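PDB 3RCY: mandelate racemase/muconate lactonizing enzyme-like protein, which probably catalyses magnesium-assisted abstraction of a proton alpha to a carboxylate, as a mandelate racemase/muconate lactonizing enzyme-like member of the enolase superfamily. Local coordinates for residues A[8-13]-A[374-379]; A[344-349]-A[368-373]. All coordinates share one frame; numbering follows the deposited sequence.

Contact 1 (A[8-13]-A[374-379]); sequences DIIVTA and LARANP
Ala-375 sits against Ile-10, which points from strand 8-12 toward the helix, and Thr-12, which touches the helix with CB and OG1: the alanine CB lies 3.9 Å from Ile-10 CG2, the branch that points anti to the backbone N of the isoleucine. The carbonyl oxygen of Ala-375 is a busy acceptor. It takes the backbone N-H of Asn-378 within its own segment and one proton of a water that also donates to Val-11 O, and Thr-12 OG1 comes to 3.1 Å from it. Next along, Arg-376 leaves the helix away from the strand, but its chain, extended from CG to NE, carries the guanidinium back over Ile-10. The two side chains cross at about a right angle, and Ile-10 CG1 rests 3.5 Å above the guanidinium plane, displaced toward the rim. NH1 donates to a second water, lying at the edge of the group and in its plane, which in turn donates to Ile-9 O. NE is in a salt bridge with Glu-372, while the isoleucine covers one face. Strand 4-12 is the first strand of the three-stranded antiparallel sheet in the N-terminal capping domain of this enolase-superfamily fold, and the late helix 372-376 packs back on this sheet, so the contact joins an early strand to a short helix some 360 residues later. Beyond the helix, Asn-378 O receives the N-H of Ala-13 at 2.9 Å, nearly straight at the hydrogen (167°). Thr-12 OG1 is 3.0 Å from this same oxygen, its single proton having both Asn-378 O and Ala-375 O to choose from. Pro-379 ends the contact with its O 3.5 Å from Ala-13 CB.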
ATOM      1  N   ASP A   8     -15.621 -25.139 -41.744  1.00 18.92           N
ATOM      2  CA  ASP A   8     -16.540 -24.318 -42.510  1.00 20.26           C
ATOM      3  C   ASP A   8     -16.908 -23.105 -41.670  1.00 19.13           C
ATOM      4  O   ASP A   8     -17.167 -23.228 -40.468  1.00 18.93           O
ATOM      5  CB  ASP A   8     -17.796 -25.109 -42.857  1.00 22.84           C
ATOM      6  CG  ASP A   8     -17.502 -26.281 -43.757  1.00 28.93           C
ATOM      7  OD1 ASP A   8     -17.298 -26.057 -44.959  1.00 25.55           O
ATOM      8  OD2 ASP A   8     -17.456 -27.426 -43.266  1.00 25.66           O
ATOM      9  N   ILE A   9     -16.908 -21.936 -42.300  1.00 18.01           N
ATOM     10  CA  ILE A   9     -17.314 -20.708 -41.625  1.00 17.19           C
ATOM     11  C   ILE A   9     -18.595 -20.203 -42.275  1.00 16.95           C
ATOM     12  O   ILE A   9     -18.677 -20.097 -43.505  1.00 16.82           O
ATOM     13  CB  ILE A   9     -16.225 -19.606 -41.710  1.00 17.05           C
ATOM     14  CG1 ILE A   9     -14.877 -20.119 -41.160  1.00 16.07           C
ATOM     15  CG2 ILE A   9     -16.696 -18.334 -40.970  1.00 15.98           C
ATOM     16  CD1 ILE A   9     -13.651 -19.253 -41.583  1.00 16.52           C
ATOM     17  N   ILE A  10     -19.589 -19.897 -41.451  1.00 16.34           N
ATOM     18  CA  ILE A  10     -20.842 -19.345 -41.945  1.00 16.85           C
ATOM     19  C   ILE A  10     -21.146 -18.051 -41.212  1.00 16.39           C
ATOM     20  O   ILE A  10     -21.294 -18.040 -39.988  1.00 16.03           O
ATOM     21  CB  ILE A  10     -22.025 -20.335 -41.772  1.00 17.77           C
ATOM     22  CG1 ILE A  10     -21.787 -21.617 -42.579  1.00 18.46           C
ATOM     23  CG2 ILE A  10     -23.343 -19.676 -42.203  1.00 18.55           C
ATOM     24  CD1 ILE A  10     -22.616 -22.798 -42.082  1.00 18.59           C
ATOM     25  N   VAL A  11     -21.214 -16.960 -41.964  1.00 16.26           N
ATOM     26  CA  VAL A  11     -21.631 -15.683 -41.405  1.00 16.45           C
ATOM     27  C   VAL A  11     -23.111 -15.490 -41.707  1.00 16.86           C
ATOM     28  O   VAL A  11     -23.521 -15.509 -42.867  1.00 17.31           O
ATOM     29  CB  VAL A  11     -20.794 -14.515 -41.962  1.00 16.66           C
ATOM     30  CG1 VAL A  11     -21.260 -13.183 -41.368  1.00 14.83           C
ATOM     31  CG2 VAL A  11     -19.309 -14.753 -41.664  1.00 15.48           C
ATOM     32  N   THR A  12     -23.903 -15.321 -40.652  1.00 16.52           N
ATOM     33  CA  THR A  12     -25.348 -15.246 -40.791  1.00 16.50           C
ATOM     34  C   THR A  12     -25.918 -13.986 -40.151  1.00 17.36           C
ATOM     35  O   THR A  12     -25.488 -13.574 -39.063  1.00 17.44           O
ATOM     36  CB  THR A  12     -26.047 -16.557 -40.290  1.00 15.58           C
ATOM     37  OG1 THR A  12     -27.445 -16.496 -40.574  1.00 15.87           O
ATOM     38  CG2 THR A  12     -25.826 -16.800 -38.795  1.00 16.17           C
ATOM     39  N   ALA A  13     -26.886 -13.385 -40.840  1.00 18.21           N
ATOM     40  CA  ALA A  13     -27.518 -12.136 -40.408  1.00 18.60           C
ATOM     41  C   ALA A  13     -28.906 -12.373 -39.803  1.00 18.94           C
ATOM     42  O   ALA A  13     -29.812 -12.850 -40.488  1.00 19.33           O
ATOM     43  CB  ALA A  13     -27.617 -11.165 -41.581  1.00 18.73           C
ATOM     44  N   LEU A 374     -30.807 -22.861 -42.730  1.00 19.11           N
ATOM     45  CA  LEU A 374     -31.341 -21.562 -42.322  1.00 18.61           C
ATOM     46  C   LEU A 374     -30.250 -20.485 -42.231  1.00 17.99           C
ATOM     47  O   LEU A 374     -30.442 -19.366 -42.720  1.00 18.10           O
ATOM     48  CB  LEU A 374     -32.088 -21.673 -40.989  1.00 18.49           C
ATOM     49  CG  LEU A 374     -32.727 -20.400 -40.417  1.00 21.11           C
ATOM     50  CD1 LEU A 374     -33.884 -19.892 -41.293  1.00 18.68           C
ATOM     51  CD2 LEU A 374     -33.199 -20.654 -38.994  1.00 18.13           C
ATOM     52  N   ALA A 375     -29.113 -20.820 -41.616  1.00 17.20           N
ATOM     53  CA  ALA A 375     -27.992 -19.876 -41.522  1.00 17.42           C
ATOM     54  C   ALA A 375     -27.502 -19.450 -42.905  1.00 18.21           C
ATOM     55  O   ALA A 375     -27.266 -18.267 -43.148  1.00 18.58           O
ATOM     56  CB  ALA A 375     -26.843 -20.471 -40.714  1.00 16.95           C
ATOM     57  N   ARG A 376     -27.347 -20.421 -43.802  1.00 18.74           N
ATOM     58  CA  ARG A 376     -26.918 -20.147 -45.178  1.00 19.72           C
ATOM     59  C   ARG A 376     -27.970 -19.378 -45.990  1.00 20.28           C
ATOM     60  O   ARG A 376     -27.621 -18.605 -46.883  1.00 20.92           O
ATOM     61  CB  ARG A 376     -26.528 -21.443 -45.891  1.00 20.11           C
ATOM     62  CG  ARG A 376     -25.321 -22.133 -45.291  1.00 21.52           C
ATOM     63  CD  ARG A 376     -24.814 -23.244 -46.198  1.00 20.79           C
ATOM     64  NE  ARG A 376     -23.622 -23.887 -45.647  1.00 21.92           N
ATOM     65  CZ  ARG A 376     -22.392 -23.381 -45.717  1.00 20.65           C
ATOM     66  NH1 ARG A 376     -21.372 -24.040 -45.183  1.00 21.91           N
ATOM     67  NH2 ARG A 376     -22.176 -22.214 -46.309  1.00 21.89           N
ATOM     68  N   ALA A 377     -29.247 -19.578 -45.669  1.00 20.28           N
ATOM     69  CA  ALA A 377     -30.334 -18.835 -46.322  1.00 20.83           C
ATOM     70  C   ALA A 377     -30.417 -17.396 -45.807  1.00 20.78           C
ATOM     71  O   ALA A 377     -31.203 -16.588 -46.309  1.00 20.96           O
ATOM     72  CB  ALA A 377     -31.675 -19.556 -46.133  1.00 21.03           C
ATOM     73  N   ASN A 378     -29.594 -17.075 -44.810  1.00 20.19           N
ATOM     74  CA  ASN A 378     -29.579 -15.739 -44.230  1.00 20.00           C
ATOM     75  C   ASN A 378     -28.170 -15.130 -44.218  1.00 20.22           C
ATOM     76  O   ASN A 378     -27.591 -14.937 -43.147  1.00 20.08           O
ATOM     77  CB  ASN A 378     -30.189 -15.764 -42.816  1.00 19.12           C
ATOM     78  CG  ASN A 378     -31.698 -15.948 -42.833  1.00 24.63           C
ATOM     79  OD1 ASN A 378     -32.205 -17.075 -42.866  1.00 19.55           O
ATOM     80  ND2 ASN A 378     -32.424 -14.840 -42.793  1.00 18.54           N
ATOM     81  N   PRO A 379     -27.614 -14.827 -45.413  1.00 20.81           N
ATOM     82  CA  PRO A 379     -26.254 -14.285 -45.463  1.00 20.84           C
ATOM     83  C   PRO A 379     -26.210 -12.834 -45.003  1.00 21.07           C
ATOM     84  O   PRO A 379     -27.243 -12.158 -44.965  1.00 20.54           O
ATOM     85  CB  PRO A 379     -25.895 -14.376 -46.954  1.00 20.98           C
ATOM     86  CG  PRO A 379     -27.203 -14.232 -47.657  1.00 20.85           C
ATOM     87  CD  PRO A 379     -28.222 -14.908 -46.760  1.00 21.13           C
TER
HETATM   88  O   HOH W   1     -19.060 -22.369 -45.397  1.00 29.54           O
HETATM   89  O   HOH W   2     -24.956 -17.140 -44.393  1.00 14.67           O

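Contact 2 (A[344-349]-A[368-373]); sequences DALIKG and IEVDEA
Leu-346 O accepts the backbone N-H of Asp-371 at 2.8 Å, an almost linear bond (169° at the hydrogen), just where helix 341-346 ends in a Schellman motif. In that motif Gly-349 N returns to Asp-344 O and Lys-348 N to Ala-345 O, with Lys-348 at positive phi as the C-prime residue. The end of the helix therefore has its last carbonyls taken up, two by its own chain and one by the segment that leads into helix 372-376. Leu-346 O is also approached by the CA-H of Val-370, with Val-370 CA 3.3 Å from that oxygen. Ala-345 O has a further donor, a water that gives its other proton to Asp-371 OD2 and so links the end of one helix to the start of the next. Asp-371 is the N-cap of helix 372-376: with CG anti to the backbone N (chi1 -165°), its OD1 accepts the N-H of Leu-374, leaving OD2 for the water. Outside the motif, Ser-350 OG pairs with both Ile-347 O and Glu-369 N, tying the two segments through a third residue. On the apolar side Ile-347 crosses Ile-368 at a slant, its CG2 4.1 Å from Ile-368 CB, and reaches Val-370 CG2 as well; Pro-316, Val-317 and Ala-320 of helix 316-327 back these side chains. The solvent side carries the charges. Lys-348, extended beyond CG, runs across Glu-369, with CG 3.4 Å from Glu-369 O and CE 3.8 Å from Asp-371 CB. A negative charge on Asp-371 would probably add to the pull on this lysine. The chain ends in a salt bridge, Lys-348 NZ meeting Glu-369 OE2 at 2.8 Å from above the carboxylate plane, 55° out of it.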
ATOM      1  N   ASP A 344     -34.056 -19.115 -31.748  1.00 15.86           N
ATOM      2  CA  ASP A 344     -34.656 -20.419 -31.448  1.00 16.43           C
ATOM      3  C   ASP A 344     -34.568 -21.378 -32.634  1.00 16.63           C
ATOM      4  O   ASP A 344     -34.174 -22.537 -32.474  1.00 16.57           O
ATOM      5  CB  ASP A 344     -36.111 -20.260 -30.987  1.00 17.43           C
ATOM      6  CG  ASP A 344     -36.655 -21.522 -30.341  1.00 23.31           C
ATOM      7  OD1 ASP A 344     -36.275 -21.835 -29.191  1.00 17.76           O
ATOM      8  OD2 ASP A 344     -37.472 -22.206 -30.985  1.00 18.45           O
ATOM      9  N   ALA A 345     -34.902 -20.883 -33.826  1.00 16.86           N
ATOM     10  CA  ALA A 345     -34.900 -21.707 -35.035  1.00 16.93           C
ATOM     11  C   ALA A 345     -33.502 -22.184 -35.437  1.00 16.63           C
ATOM     12  O   ALA A 345     -33.341 -23.303 -35.939  1.00 16.58           O
ATOM     13  CB  ALA A 345     -35.575 -20.961 -36.198  1.00 17.45           C
ATOM     14  N   LEU A 346     -32.493 -21.342 -35.213  1.00 16.44           N
ATOM     15  CA  LEU A 346     -31.111 -21.677 -35.582  1.00 16.36           C
ATOM     16  C   LEU A 346     -30.576 -22.908 -34.842  1.00 16.51           C
ATOM     17  O   LEU A 346     -29.771 -23.663 -35.389  1.00 16.93           O
ATOM     18  CB  LEU A 346     -30.182 -20.480 -35.367  1.00 16.44           C
ATOM     19  CG  LEU A 346     -28.755 -20.581 -35.915  1.00 15.66           C
ATOM     20  CD1 LEU A 346     -28.729 -20.972 -37.407  1.00 16.80           C
ATOM     21  CD2 LEU A 346     -28.004 -19.271 -35.680  1.00 16.78           C
ATOM     22  N   ILE A 347     -31.016 -23.110 -33.603  1.00 16.00           N
ATOM     23  CA  ILE A 347     -30.674 -24.343 -32.891  1.00 16.15           C
ATOM     24  C   ILE A 347     -31.872 -25.281 -32.698  1.00 16.61           C
ATOM     25  O   ILE A 347     -31.839 -26.172 -31.843  1.00 16.87           O
ATOM     26  CB  ILE A 347     -29.929 -24.084 -31.553  1.00 15.90           C
ATOM     27  CG1 ILE A 347     -30.792 -23.256 -30.579  1.00 12.59           C
ATOM     28  CG2 ILE A 347     -28.543 -23.458 -31.833  1.00 12.22           C
ATOM     29  CD1 ILE A 347     -30.283 -23.274 -29.121  1.00 15.04           C
ATOM     30  N   LYS A 348     -32.907 -25.080 -33.512  1.00 16.94           N
ATOM     31  CA  LYS A 348     -34.117 -25.919 -33.526  1.00 18.05           C
ATOM     32  C   LYS A 348     -34.736 -26.124 -32.133  1.00 17.88           C
ATOM     33  O   LYS A 348     -35.143 -27.229 -31.778  1.00 17.83           O
ATOM     34  CB  LYS A 348     -33.851 -27.265 -34.230  1.00 19.30           C
ATOM     35  CG  LYS A 348     -33.274 -27.129 -35.640  1.00 20.01           C
ATOM     36  CD  LYS A 348     -33.266 -28.448 -36.405  1.00 21.18           C
ATOM     37  CE  LYS A 348     -32.656 -28.263 -37.797  1.00 20.85           C
ATOM     38  NZ  LYS A 348     -32.548 -29.548 -38.554  1.00 22.95           N
ATOM     39  N   GLY A 349     -34.799 -25.047 -31.351  1.00 17.88           N
ATOM     40  CA  GLY A 349     -35.391 -25.088 -30.008  1.00 18.10           C
ATOM     41  C   GLY A 349     -34.722 -26.014 -29.004  1.00 18.00           C
ATOM     42  O   GLY A 349     -35.351 -26.422 -28.024  1.00 18.02           O
ATOM     43  N   ILE A 368     -27.165 -29.295 -29.190  1.00 16.15           N
ATOM     44  CA  ILE A 368     -27.868 -28.462 -30.162  1.00 16.78           C
ATOM     45  C   ILE A 368     -27.898 -29.125 -31.535  1.00 17.46           C
ATOM     46  O   ILE A 368     -27.010 -29.914 -31.875  1.00 17.44           O
ATOM     47  CB  ILE A 368     -27.258 -27.033 -30.263  1.00 16.65           C
ATOM     48  CG1 ILE A 368     -25.772 -27.083 -30.653  1.00 17.50           C
ATOM     49  CG2 ILE A 368     -27.447 -26.280 -28.932  1.00 17.61           C
ATOM     50  CD1 ILE A 368     -25.123 -25.694 -30.881  1.00 16.58           C
ATOM     51  N   GLU A 369     -28.942 -28.820 -32.303  1.00 17.85           N
ATOM     52  CA  GLU A 369     -28.979 -29.159 -33.714  1.00 18.25           C
ATOM     53  C   GLU A 369     -29.015 -27.854 -34.489  1.00 17.44           C
ATOM     54  O   GLU A 369     -30.037 -27.167 -34.519  1.00 17.07           O
ATOM     55  CB  GLU A 369     -30.199 -30.031 -34.049  1.00 20.02           C
ATOM     56  CG  GLU A 369     -30.034 -30.813 -35.348  1.00 37.13           C
ATOM     57  CD  GLU A 369     -31.305 -31.523 -35.794  1.00 22.53           C
ATOM     58  OE1 GLU A 369     -32.082 -31.988 -34.931  1.00 37.74           O
ATOM     59  OE2 GLU A 369     -31.517 -31.617 -37.026  1.00 37.95           O
ATOM     60  N   VAL A 370     -27.886 -27.501 -35.088  1.00 17.02           N
ATOM     61  CA  VAL A 370     -27.775 -26.246 -35.806  1.00 17.28           C
ATOM     62  C   VAL A 370     -28.457 -26.373 -37.166  1.00 17.63           C
ATOM     63  O   VAL A 370     -28.180 -27.304 -37.931  1.00 18.05           O
ATOM     64  CB  VAL A 370     -26.309 -25.778 -35.951  1.00 17.21           C
ATOM     65  CG1 VAL A 370     -26.221 -24.518 -36.807  1.00 15.88           C
ATOM     66  CG2 VAL A 370     -25.711 -25.495 -34.576  1.00 15.55           C
ATOM     67  N   ASP A 371     -29.372 -25.453 -37.445  1.00 17.50           N
ATOM     68  CA  ASP A 371     -30.002 -25.416 -38.752  1.00 18.15           C
ATOM     69  C   ASP A 371     -29.079 -24.710 -39.742  1.00 18.32           C
ATOM     70  O   ASP A 371     -29.181 -23.495 -39.962  1.00 17.85           O
ATOM     71  CB  ASP A 371     -31.374 -24.749 -38.692  1.00 18.20           C
ATOM     72  CG  ASP A 371     -32.199 -25.028 -39.935  1.00 17.66           C
ATOM     73  OD1 ASP A 371     -31.613 -25.229 -41.021  1.00 18.98           O
ATOM     74  OD2 ASP A 371     -33.435 -25.052 -39.826  1.00 19.09           O
ATOM     75  N   GLU A 372     -28.179 -25.493 -40.337  1.00 19.03           N
ATOM     76  CA  GLU A 372     -27.200 -24.969 -41.281  1.00 19.44           C
ATOM     77  C   GLU A 372     -27.856 -24.322 -42.498  1.00 19.29           C
ATOM     78  O   GLU A 372     -27.428 -23.257 -42.935  1.00 19.06           O
ATOM     79  CB  GLU A 372     -26.224 -26.063 -41.725  1.00 20.34           C
ATOM     80  CG  GLU A 372     -25.109 -25.533 -42.623  1.00 24.04           C
ATOM     81  CD  GLU A 372     -24.038 -26.556 -42.915  1.00 21.10           C
ATOM     82  OE1 GLU A 372     -23.923 -27.551 -42.163  1.00 24.16           O
ATOM     83  OE2 GLU A 372     -23.301 -26.353 -43.902  1.00 24.80           O
ATOM     84  N   ALA A 373     -28.897 -24.960 -43.031  1.00 19.63           N
ATOM     85  CA  ALA A 373     -29.624 -24.428 -44.186  1.00 19.94           C
ATOM     86  C   ALA A 373     -30.211 -23.036 -43.908  1.00 19.90           C
ATOM     87  O   ALA A 373     -30.115 -22.137 -44.746  1.00 20.33           O
ATOM     88  CB  ALA A 373     -30.719 -25.409 -44.647  1.00 20.12           C
TER
HETATM   89  O   HOH W   3     -34.920 -24.354 -37.754  1.00 10.04           O

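In the fold
Helix 372-376 is common to both contacts, whose centres lie about 12 Å apart: contact 2 fixes its start against helix 341-346, and contact 1 packs its later residues on strand 4-12. Side chains of the two also touch directly. Leu-374 CD2 is 3.7 Å from Ala-345 CB, Ala-375 CB is 3.8 Å from Leu-346 CD1, and Ile-10 CD1 is 3.7 Å from Glu-372 CG. Strand, short helix and barrel-side helix thus form one layered join between capping and barrel domains. Neither contact includes the magnesium ligands Glu-235 and Glu-261 or any residue lining the two ribose pockets, so both are structural packing rather than parts of those sites.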